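Local structure of acetyltransferase, GNAT family (Enterococcus faecalis, 1U6M) at residues L20-K24 with E36-I40; W113-I118 with L133-L137; K167-V172 with N183-K187. The protein probably transfers acyl groups, most likely acetyl groups from acetyl-coenzyme A, to an acceptor that has not been established. All blocks are in the same frame, centred on the assembly; numbering follows the deposited sequence.

How the contacts relate
All three contacts lie within one GNAT fold. Contact 1 pairs the two N-terminal helices, and contact 2 sets strand 112-120 against helix 129-135. Their centres are about 22 Å apart, but they meet where Ile22 CD1 packs on Thr117 OG1 at 3.9 Å. Contact 3, in the C-terminal hairpin, reaches the same sheet as contact 2, with centres about 12 Å apart; a salt bridge from Lys167 NZ to Asp135 OD1 (2.8 Å) joins them. Contacts 1 and 3 stay about 16 Å apart between nearest atoms. A sulfate ion, probably from the crystallisation liquor, lies about 3 Å from the Leu115 side chain and may mark a pocket, on the strand that in GNAT relatives lines the acetyl-coenzyme A site.

Contact 1 (L20-K24 with E36-I40); sequences LVILK and EEQMI
The two N-terminal helices of the GNAT fold, 12-25 and 36-47, pack here across a largely loop connection. Segment 36-40 is regular helix (Ile40 N to Glu36 O, 2.9 Å); segment 20-24 is weakly bonded helix, losing helical angles at Leu23 (psi 145°) and Lys24 (phi 88°). Their short axes approach to 11.5 Å with N-to-C directions 117° apart; the nearest CA atoms, of Leu20 and Ile40, lie 6.9 Å apart. Leu20 (chi1 -143°, between wells; chi2 t) points toward the other helix and loses the most surface to it: its CD1 lies 3.8 Å from Ile40 CD1 and 3.5 Å from Glu36 OE2. Ile22 faces strand 112-120. Leu23 (m,t) brings CD1 to 4.4 Å from Met39 CG and also packs on Phe103. At Lys24 an off-well chi1 of 114° turns the side chain back along the helix. Glu36 (chi1 m, chi2 t) reaches across beside the Leu20-Ile40 pair, and a salt bridge closes the edge: Lys24 NZ donates to Glu36 OE1 at 2.6 Å.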
loop_
_atom_site.group_PDB
_atom_site.type_symbol
_atom_site.label_atom_id
_atom_site.label_comp_id
_atom_site.label_asym_id
_atom_site.label_seq_id
_atom_site.Cartn_x
_atom_site.Cartn_y
_atom_site.Cartn_z
ATOM N N LEU A 20 -2.763 -10.004 -1.401
ATOM C CA LEU A 20 -3.086 -11.217 -0.652
ATOM C C LEU A 20 -2.109 -11.470 0.463
ATOM O O LEU A 20 -2.519 -11.949 1.527
ATOM C CB LEU A 20 -3.091 -12.437 -1.549
ATOM C CG LEU A 20 -4.123 -13.545 -1.303
ATOM C CD1 LEU A 20 -3.576 -14.882 -1.819
ATOM C CD2 LEU A 20 -4.579 -13.670 0.103
ATOM N N VAL A 21 -0.814 -11.214 0.229
ATOM C CA VAL A 21 0.198 -11.507 1.256
ATOM C C VAL A 21 -0.066 -10.701 2.521
ATOM O O VAL A 21 -0.084 -11.251 3.621
ATOM C CB VAL A 21 1.689 -11.313 0.763
ATOM C CG1 VAL A 21 2.664 -11.433 1.914
ATOM C CG2 VAL A 21 2.040 -12.333 -0.271
ATOM N N ILE A 22 -0.236 -9.387 2.346
ATOM C CA ILE A 22 -0.672 -8.443 3.391
ATOM C C ILE A 22 -1.934 -8.884 4.164
ATOM O O ILE A 22 -1.936 -8.800 5.392
ATOM C CB ILE A 22 -0.914 -7.040 2.756
ATOM C CG1 ILE A 22 0.409 -6.479 2.208
ATOM C CG2 ILE A 22 -1.531 -6.048 3.752
ATOM C CD1 ILE A 22 0.221 -5.433 1.211
ATOM N N LEU A 23 -2.994 -9.297 3.449
ATOM C CA LEU A 23 -4.259 -9.737 4.062
ATOM C C LEU A 23 -3.888 -11.072 4.667
ATOM O O LEU A 23 -3.030 -11.759 4.141
ATOM C CB LEU A 23 -5.384 -9.905 3.020
ATOM C CG LEU A 23 -5.736 -8.741 2.078
ATOM C CD1 LEU A 23 -6.952 -9.050 1.326
ATOM C CD2 LEU A 23 -5.886 -7.389 2.793
ATOM N N LYS A 24 -4.389 -11.516 5.773
ATOM C CA LYS A 24 -3.761 -12.860 6.061
ATOM C C LYS A 24 -2.452 -12.855 6.844
ATOM O O LYS A 24 -2.296 -13.668 7.739
ATOM C CB LYS A 24 -3.475 -13.646 4.761
ATOM C CG LYS A 24 -2.034 -13.872 4.459
ATOM C CD LYS A 24 -1.900 -15.177 3.747
ATOM C CE LYS A 24 -2.620 -15.178 2.422
ATOM N NZ LYS A 24 -2.283 -16.459 1.716
ATOM N N GLU A 36 -8.337 -18.640 -1.798
ATOM C CA GLU A 36 -7.294 -17.728 -2.312
ATOM C C GLU A 36 -7.518 -17.262 -3.752
ATOM O O GLU A 36 -7.431 -16.060 -4.032
ATOM C CB GLU A 36 -5.904 -18.321 -2.160
ATOM C CG GLU A 36 -5.560 -18.535 -0.694
ATOM C CD GLU A 36 -4.080 -18.466 -0.421
ATOM O OE1 GLU A 36 -3.704 -18.492 0.788
ATOM O OE2 GLU A 36 -3.307 -18.372 -1.429
ATOM N N GLU A 37 -7.852 -18.200 -4.639
ATOM C CA GLU A 37 -8.084 -17.886 -6.025
ATOM C C GLU A 37 -9.154 -16.841 -6.159
ATOM O O GLU A 37 -9.006 -15.935 -6.987
ATOM C CB GLU A 37 -8.453 -19.134 -6.848
ATOM C CG GLU A 37 -8.643 -18.796 -8.333
ATOM C CD GLU A 37 -9.194 -19.928 -9.221
ATOM O OE1 GLU A 37 -9.392 -19.655 -10.443
ATOM O OE2 GLU A 37 -9.425 -21.068 -8.713
ATOM N N GLN A 38 -10.227 -16.966 -5.368
ATOM C CA GLN A 38 -11.391 -16.041 -5.454
ATOM C C GLN A 38 -11.021 -14.702 -4.855
ATOM O O GLN A 38 -11.437 -13.700 -5.369
ATOM C CB GLN A 38 -12.688 -16.553 -4.763
ATOM C CG GLN A 38 -13.150 -17.959 -5.154
ATOM C CD GLN A 38 -14.279 -18.546 -4.247
ATOM O OE1 GLN A 38 -14.226 -18.539 -2.969
ATOM N NE2 GLN A 38 -15.278 -19.101 -4.917
ATOM N N MET A 39 -10.272 -14.712 -3.757
ATOM C CA MET A 39 -9.782 -13.470 -3.179
ATOM C C MET A 39 -8.909 -12.681 -4.189
ATOM O O MET A 39 -9.066 -11.477 -4.312
ATOM C CB MET A 39 -9.106 -13.624 -1.803
ATOM C CG MET A 39 -8.922 -12.241 -1.046
ATOM S SD MET A 39 -10.449 -11.358 -0.419
ATOM C CE MET A 39 -10.888 -12.659 0.624
ATOM N N ILE A 40 -8.045 -13.371 -4.932
ATOM C CA ILE A 40 -7.192 -12.741 -5.932
ATOM C C ILE A 40 -8.061 -12.109 -7.010
ATOM O O ILE A 40 -7.858 -10.924 -7.332
ATOM C CB ILE A 40 -6.109 -13.729 -6.438
ATOM C CG1 ILE A 40 -5.103 -13.978 -5.302
ATOM C CG2 ILE A 40 -5.423 -13.225 -7.708
ATOM C CD1 ILE A 40 -3.992 -14.983 -5.605
#

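Contact 2 (W113-I118 with L133-L137); sequences WYLDTI and LLDAL
A classic beta bulge breaks the rhythm of strand 113-118: Asp116, with phi/psi of -76/-53, and Thr117 both face Val73 of strand 67-76. The extra residue shifts the order of the side chains, so that Trp113, Leu115 and then Ile118, rather than Thr117, point at segment 133-137. That segment begins in helix, and Ala136 N bonds to Leu133 O (3.1 Å) and Leu137 N to Leu134 O (3.2 Å). The nearest CA atoms are those of Leu115 and Leu137, 8.6 Å, and of Ile118 and Leu133, 7.4 Å. In this apolar interface Leu137 (m,t) sits centrally, with CD1 3.7 Å from Leu115 CD1 and 4.4 Å from Ile118 CD1, and CD2 3.9 Å from Trp113 CH2. Leu134 (t,p) comes in from the side: its CD1 is 4.2 Å from Leu115 CD2, and its CB 3.8 Å from Ile118 CD1. Ile118 CG2 completes the row, 4.4 Å from Leu133 CD1. Strand 112-120, the helices that follow and the adjacent parallel strand 148-154 form a beta-alpha-beta crossover. A bulged strand leading into such a helix is characteristic of the GNAT core, which in relatives, and probably here, binds acetyl-coenzyme A.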
loop_
_atom_site.group_PDB
_atom_site.type_symbol
_atom_site.label_atom_id
_atom_site.label_comp_id
_atom_site.label_asym_id
_atom_site.label_seq_id
_atom_site.Cartn_x
_atom_site.Cartn_y
_atom_site.Cartn_z
ATOM N N TRP A 113 1.322 13.099 1.519
ATOM C CA TRP A 113 1.075 11.945 0.662
ATOM C C TRP A 113 1.468 10.716 1.502
ATOM O O TRP A 113 2.609 10.607 1.981
ATOM C CB TRP A 113 1.893 12.030 -0.581
ATOM C CG TRP A 113 1.525 11.007 -1.665
ATOM C CD1 TRP A 113 0.673 11.194 -2.713
ATOM C CD2 TRP A 113 2.039 9.661 -1.807
ATOM N NE1 TRP A 113 0.617 10.053 -3.497
ATOM C CE2 TRP A 113 1.439 9.101 -2.956
ATOM C CE3 TRP A 113 2.931 8.877 -1.058
ATOM C CZ2 TRP A 113 1.728 7.795 -3.393
ATOM C CZ3 TRP A 113 3.219 7.563 -1.489
ATOM C CH2 TRP A 113 2.626 7.042 -2.634
ATOM N N TYR A 114 0.489 9.871 1.811
ATOM C CA TYR A 114 0.736 8.785 2.727
ATOM C C TYR A 114 1.172 7.473 2.012
ATOM O O TYR A 114 0.483 7.000 1.081
ATOM C CB TYR A 114 -0.501 8.509 3.558
ATOM C CG TYR A 114 -0.308 7.340 4.511
ATOM C CD1 TYR A 114 -1.008 6.131 4.327
ATOM C CD2 TYR A 114 0.575 7.420 5.580
ATOM C CE1 TYR A 114 -0.840 5.057 5.216
ATOM C CE2 TYR A 114 0.751 6.312 6.469
ATOM C CZ TYR A 114 0.045 5.163 6.262
ATOM O OH TYR A 114 0.229 4.085 7.111
ATOM N N LEU A 115 2.308 6.911 2.450
ATOM C CA LEU A 115 2.795 5.637 1.937
ATOM C C LEU A 115 2.112 4.517 2.688
ATOM O O LEU A 115 2.409 4.262 3.832
ATOM C CB LEU A 115 4.321 5.511 2.031
ATOM C CG LEU A 115 4.964 4.116 1.767
ATOM C CD1 LEU A 115 4.653 3.653 0.399
ATOM C CD2 LEU A 115 6.538 4.100 2.051
ATOM N N ASP A 116 1.198 3.838 2.003
ATOM C CA ASP A 116 0.445 2.718 2.540
ATOM C C ASP A 116 1.307 1.439 2.604
ATOM O O ASP A 116 1.400 0.793 3.622
ATOM C CB ASP A 116 -0.751 2.486 1.609
ATOM C CG ASP A 116 -1.717 1.466 2.151
ATOM O OD1 ASP A 116 -2.890 1.810 2.383
ATOM O OD2 ASP A 116 -1.323 0.319 2.377
ATOM N N THR A 117 1.931 1.067 1.472
ATOM C CA THR A 117 2.721 -0.110 1.463
ATOM C C THR A 117 3.812 -0.154 0.405
ATOM O O THR A 117 3.640 0.327 -0.708
ATOM C CB THR A 117 1.853 -1.416 1.460
ATOM O OG1 THR A 117 2.759 -2.479 1.813
ATOM C CG2 THR A 117 1.389 -1.817 0.114
ATOM N N ILE A 118 4.950 -0.745 0.764
ATOM C CA ILE A 118 5.938 -1.178 -0.248
ATOM C C ILE A 118 6.018 -2.691 -0.142
ATOM O O ILE A 118 6.292 -3.219 0.934
ATOM C CB ILE A 118 7.360 -0.519 -0.052
ATOM C CG1 ILE A 118 7.321 0.970 -0.466
ATOM C CG2 ILE A 118 8.411 -1.324 -0.826
ATOM C CD1 ILE A 118 8.424 1.780 0.064
ATOM N N LEU A 133 12.130 1.645 -4.710
ATOM C CA LEU A 133 10.777 2.133 -4.828
ATOM C C LEU A 133 10.584 3.368 -3.930
ATOM O O LEU A 133 9.999 4.359 -4.338
ATOM C CB LEU A 133 9.760 0.997 -4.520
ATOM C CG LEU A 133 9.444 0.055 -5.690
ATOM C CD1 LEU A 133 8.681 -1.113 -5.181
ATOM C CD2 LEU A 133 8.652 0.806 -6.750
ATOM N N LEU A 134 11.118 3.293 -2.733
ATOM C CA LEU A 134 11.054 4.348 -1.757
ATOM C C LEU A 134 11.807 5.618 -2.256
ATOM O O LEU A 134 11.298 6.748 -2.093
ATOM C CB LEU A 134 11.614 3.777 -0.468
ATOM C CG LEU A 134 11.782 4.569 0.793
ATOM C CD1 LEU A 134 10.469 5.222 1.257
ATOM C CD2 LEU A 134 12.336 3.602 1.839
ATOM N N ASP A 135 12.969 5.440 -2.906
ATOM C CA ASP A 135 13.677 6.573 -3.525
ATOM C C ASP A 135 12.848 7.349 -4.575
ATOM O O ASP A 135 13.148 8.507 -4.858
ATOM C CB ASP A 135 14.996 6.117 -4.217
ATOM C CG ASP A 135 16.085 5.732 -3.226
ATOM O OD1 ASP A 135 15.978 6.025 -2.009
ATOM O OD2 ASP A 135 17.080 5.111 -3.670
ATOM N N ALA A 136 11.888 6.681 -5.204
ATOM C CA ALA A 136 11.110 7.208 -6.333
ATOM C C ALA A 136 9.901 7.949 -5.855
ATOM O O ALA A 136 9.209 8.567 -6.635
ATOM C CB ALA A 136 10.618 6.041 -7.236
ATOM N N LEU A 137 9.625 7.862 -4.568
ATOM C CA LEU A 137 8.367 8.364 -4.038
ATOM C C LEU A 137 8.244 9.888 -3.844
ATOM O O LEU A 137 7.130 10.377 -3.904
ATOM C CB LEU A 137 8.009 7.622 -2.740
ATOM C CG LEU A 137 7.426 6.191 -2.943
ATOM C CD1 LEU A 137 7.077 5.571 -1.632
ATOM C CD2 LEU A 137 6.216 6.148 -3.972
#

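Contact 3 (K167-V172 with N183-K187); sequences KGFKDV and NHMQK
Backbone hydrogen bonds pair segment 167-172 with antiparallel strand 183-187. Lys170 and Gln186 are a hydrogen-bonded pair (Lys170 N to Gln186 O 2.9 Å, Gln186 N to Lys170 O 3.0 Å), and Val172 N bonds to His184 O at 2.8 Å. Asp171 and Met185 form the adjoining non-hydrogen-bonded pair, CA-CA 4.4 Å; the short axes make 124°. This is the GNAT sheet's C-terminal beta hairpin, strand 170-177 at its edge and 180-188 against strand 148-154. Before it, Gly168 (phi 101°) ends helix 158-165 in a Schellman motif; a CB here would jam against Lys167 O and lie 3.4 Å from Lys187 CE. Extended Lys187 sends NZ to Lys167 O (3.0 Å), while Asp171 forms a salt bridge with Arg161. Apolar packing centres on Phe169 (chi1 m): Lys187 CB lies over the ring face, 3.7 Å from the centroid and 9° off the normal (CH-pi), and Met185 CE is 4.0 Å from Phe169 CB. On the face carrying Lys170 and Gln186, Val172 CG2 lies 3.9 Å from Gln186 CG.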
loop_
_atom_site.group_PDB
_atom_site.type_symbol
_atom_site.label_atom_id
_atom_site.label_comp_id
_atom_site.label_asym_id
_atom_site.label_seq_id
_atom_site.Cartn_x
_atom_site.Cartn_y
_atom_site.Cartn_z
ATOM N N LYS A 167 16.891 8.076 4.793
ATOM C CA LYS A 167 16.347 8.518 3.519
ATOM C C LYS A 167 15.753 9.888 3.754
ATOM O O LYS A 167 15.157 10.438 2.867
ATOM C CB LYS A 167 15.226 7.571 3.057
ATOM C CG LYS A 167 15.561 6.695 1.860
ATOM C CD LYS A 167 16.720 5.746 2.126
ATOM C CE LYS A 167 17.198 5.079 0.844
ATOM N NZ LYS A 167 16.031 4.336 0.225
ATOM N N GLY A 168 15.890 10.411 4.963
ATOM C CA GLY A 168 15.409 11.762 5.292
ATOM C C GLY A 168 14.087 11.850 6.047
ATOM O O GLY A 168 13.556 12.953 6.165
ATOM N N PHE A 169 13.523 10.705 6.497
ATOM C CA PHE A 169 12.291 10.677 7.298
ATOM C C PHE A 169 12.562 11.044 8.795
ATOM O O PHE A 169 13.607 10.685 9.338
ATOM C CB PHE A 169 11.594 9.318 7.206
ATOM C CG PHE A 169 10.820 9.097 5.930
ATOM C CD1 PHE A 169 11.446 8.567 4.793
ATOM C CD2 PHE A 169 9.439 9.378 5.868
ATOM C CE1 PHE A 169 10.757 8.340 3.598
ATOM C CE2 PHE A 169 8.709 9.157 4.674
ATOM C CZ PHE A 169 9.375 8.634 3.534
ATOM N N LYS A 170 11.622 11.767 9.420
ATOM C CA LYS A 170 11.737 12.269 10.793
ATOM C C LYS A 170 10.483 11.912 11.551
ATOM O O LYS A 170 9.389 12.124 11.039
ATOM C CB LYS A 170 11.819 13.798 10.846
ATOM C CG LYS A 170 12.700 14.484 9.833
ATOM C CD LYS A 170 14.083 14.604 10.356
ATOM C CE LYS A 170 14.957 15.257 9.332
ATOM N NZ LYS A 170 16.366 14.923 9.707
ATOM N N ASP A 171 10.655 11.409 12.770
ATOM C CA ASP A 171 9.589 11.121 13.692
ATOM C C ASP A 171 8.752 12.348 13.905
ATOM O O ASP A 171 9.302 13.409 14.136
ATOM C CB ASP A 171 10.177 10.708 15.036
ATOM C CG ASP A 171 10.541 9.244 15.091
ATOM O OD1 ASP A 171 11.001 8.649 14.083
ATOM O OD2 ASP A 171 10.367 8.680 16.183
ATOM N N VAL A 172 7.426 12.194 13.823
ATOM C CA VAL A 172 6.456 13.302 13.914
ATOM C C VAL A 172 5.398 13.032 15.016
ATOM O O VAL A 172 5.087 13.929 15.769
ATOM C CB VAL A 172 5.803 13.596 12.539
ATOM C CG1 VAL A 172 4.565 14.529 12.674
ATOM C CG2 VAL A 172 6.827 14.184 11.571
ATOM N N ASN A 183 5.529 4.541 14.952
ATOM C CA ASN A 183 6.067 5.899 14.710
ATOM C C ASN A 183 5.550 6.449 13.379
ATOM O O ASN A 183 5.765 5.843 12.316
ATOM C CB ASN A 183 7.617 5.911 14.643
ATOM C CG ASN A 183 8.274 5.515 15.956
ATOM O OD1 ASN A 183 8.252 6.283 16.912
ATOM N ND2 ASN A 183 8.889 4.311 15.998
ATOM N N HIS A 184 4.914 7.614 13.409
ATOM C CA HIS A 184 4.553 8.248 12.154
ATOM C C HIS A 184 5.697 9.182 11.827
ATOM O O HIS A 184 6.086 9.991 12.669
ATOM C CB HIS A 184 3.208 8.965 12.220
ATOM C CG HIS A 184 2.636 9.320 10.879
ATOM N ND1 HIS A 184 2.975 10.478 10.201
ATOM C CD2 HIS A 184 1.740 8.675 10.091
ATOM C CE1 HIS A 184 2.314 10.529 9.054
ATOM N NE2 HIS A 184 1.557 9.449 8.963
ATOM N N MET A 185 6.273 9.003 10.627
ATOM C CA MET A 185 7.429 9.729 10.170
ATOM C C MET A 185 7.067 10.508 8.895
ATOM O O MET A 185 6.167 10.122 8.160
ATOM C CB MET A 185 8.595 8.775 9.909
ATOM C CG MET A 185 8.965 7.791 11.075
ATOM S SD MET A 185 10.406 6.710 10.676
ATOM C CE MET A 185 11.732 7.901 10.980
ATOM N N GLN A 186 7.704 11.644 8.660
ATOM C CA GLN A 186 7.473 12.390 7.433
ATOM C C GLN A 186 8.772 12.838 6.875
ATOM O O GLN A 186 9.738 12.996 7.594
ATOM C CB GLN A 186 6.608 13.612 7.673
ATOM C CG GLN A 186 5.217 13.256 8.132
ATOM C CD GLN A 186 4.275 14.427 8.120
ATOM O OE1 GLN A 186 3.092 14.258 7.917
ATOM N NE2 GLN A 186 4.806 15.619 8.324
ATOM N N LYS A 187 8.789 13.061 5.582
ATOM C CA LYS A 187 9.938 13.581 4.909
ATOM C C LYS A 187 9.436 14.731 4.090
ATOM O O LYS A 187 8.455 14.596 3.392
ATOM C CB LYS A 187 10.503 12.506 3.988
ATOM C CG LYS A 187 11.587 13.003 3.130
ATOM C CD LYS A 187 12.099 11.960 2.172
ATOM C CE LYS A 187 13.228 12.598 1.318
ATOM N NZ LYS A 187 13.716 11.553 0.496
#